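Local structure of DNA polymerase epsilon subunit 3 (Drosophila melanogaster, 2BYK) at residues P83-T86 against Q87-E90. The protein pairs with Chrac-16 as a histone-fold heterodimer that binds DNA and facilitates nucleosome sliding, and serves as an accessory component of DNA polymerase epsilon. Numbering follows the deposited sequence.
Sequences PSLT and QDLE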
loop_
_atom_site.group_PDB
_atom_site.type_symbol
_atom_site.label_atom_id
_atom_site.label_comp_id
_atom_site.label_asym_id
_atom_site.label_seq_id
_atom_site.Cartn_x
_atom_site.Cartn_y
_atom_site.Cartn_z
ATOM N N PRO B 83 5.230 4.642 11.306
ATOM C CA PRO B 83 6.551 5.079 11.774
ATOM C C PRO B 83 7.453 5.568 10.635
ATOM O O PRO B 83 7.897 6.722 10.614
ATOM C CB PRO B 83 7.106 3.822 12.437
ATOM C CG PRO B 83 5.886 3.166 12.970
ATOM C CD PRO B 83 4.920 3.296 11.816
ATOM N N SER B 84 7.714 4.661 9.698
ATOM C CA SER B 84 8.551 4.922 8.531
ATOM C C SER B 84 8.026 6.092 7.719
ATOM O O SER B 84 8.799 6.940 7.282
ATOM C CB SER B 84 8.583 3.684 7.643
ATOM O OG SER B 84 8.141 2.551 8.372
ATOM N N LEU B 85 6.708 6.116 7.521
ATOM C CA LEU B 85 6.034 7.164 6.760
ATOM C C LEU B 85 6.138 8.542 7.399
ATOM O O LEU B 85 6.112 9.561 6.709
ATOM C CB LEU B 85 4.559 6.800 6.568
ATOM C CG LEU B 85 4.304 5.579 5.679
ATOM C CD1 LEU B 85 2.821 5.253 5.664
ATOM C CD2 LEU B 85 4.822 5.858 4.264
ATOM N N THR B 86 6.254 8.579 8.719
ATOM C CA THR B 86 6.363 9.858 9.391
ATOM C C THR B 86 7.783 10.392 9.254
ATOM O O THR B 86 7.983 11.593 9.092
ATOM C CB THR B 86 5.988 9.759 10.878
ATOM O OG1 THR B 86 4.675 9.197 11.010
ATOM C CG2 THR B 86 5.972 11.146 11.498
ATOM N N GLN B 87 8.771 9.508 9.319
ATOM C CA GLN B 87 10.154 9.940 9.163
ATOM C C GLN B 87 10.300 10.395 7.721
ATOM O O GLN B 87 10.939 11.405 7.441
ATOM C CB GLN B 87 11.102 8.784 9.438
ATOM C CG GLN B 87 10.733 8.020 10.694
ATOM C CD GLN B 87 11.720 6.915 11.011
ATOM O OE1 GLN B 87 12.103 6.136 10.131
ATOM N NE2 GLN B 87 12.132 6.832 12.277
ATOM N N ASP B 88 9.689 9.639 6.812
ATOM C CA ASP B 88 9.713 9.949 5.385
ATOM C C ASP B 88 9.101 11.327 5.202
ATOM O O ASP B 88 9.607 12.140 4.439
ATOM C CB ASP B 88 8.890 8.927 4.579
ATOM C CG ASP B 88 9.439 7.505 4.675
ATOM O OD1 ASP B 88 8.842 6.586 4.063
ATOM O OD2 ASP B 88 10.461 7.300 5.363
ATOM N N LEU B 89 8.004 11.571 5.914
ATOM C CA LEU B 89 7.288 12.842 5.854
ATOM C C LEU B 89 8.093 13.985 6.457
ATOM O O LEU B 89 7.972 15.139 6.038
ATOM C CB LEU B 89 5.963 12.723 6.599
ATOM C CG LEU B 89 4.719 12.942 5.748
ATOM C CD1 LEU B 89 3.496 12.832 6.644
ATOM C CD2 LEU B 89 4.788 14.310 5.055
ATOM N N GLU B 90 8.897 13.647 7.462
ATOM C CA GLU B 90 9.744 14.613 8.144
ATOM C C GLU B 90 10.830 15.078 7.195
ATOM O O GLU B 90 11.044 16.273 7.025
ATOM C CB GLU B 90 10.383 13.984 9.384
ATOM C CG GLU B 90 11.743 14.577 9.725
ATOM C CD GLU B 90 12.310 14.068 11.038
ATOM O OE1 GLU B 90 12.373 12.830 11.233
ATOM O OE2 GLU B 90 12.700 14.920 11.870
#
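Q87 folds back over the preceding turn: its CG lies 3.1 Å from P83 O, the same carbonyl that accepts the Q87 backbone N-H. That bond is fairly straight, with an N-H...O angle of 157°. Two more i to i+4 bonds follow, L89 N to L85 O at 2.9 Å and E90 N to T86 O at 2.8 Å; D88 N to S84 O belongs to the same series but is less certain, because S84 O is poorly placed in the model. Together they give the i to i+4 pattern of an alpha-helix. D88 has CG anti to its own carbonyl carbon (chi1 -63°), a torsion that swings the carboxylate back alongside the S84-L85 turn, where OD1 comes to 4.1 Å from L85 CD2. D88 also packs on a basic side chain of the partner protein, and an alanine here would probably leave that basic group without its acidic neighbour and remove the carboxylate that lies beside L85 CD2. T86 OG1 reaches one turn back to a hydrogen bond with V82 O, tying the threonine hydroxyl to its own helix. L85 and L89, four residues apart and both buried, mark the inward face of helix 82-96. L85 rests on L70 and L73 and L89 on A66 and L70 of helix 66-75, while both leucines also touch the partner chain, so helix 82-96, the last one modelled, packs on the short helix 66-75, which follows the long helix 31-58 of the histone fold, and reaches the partner chain.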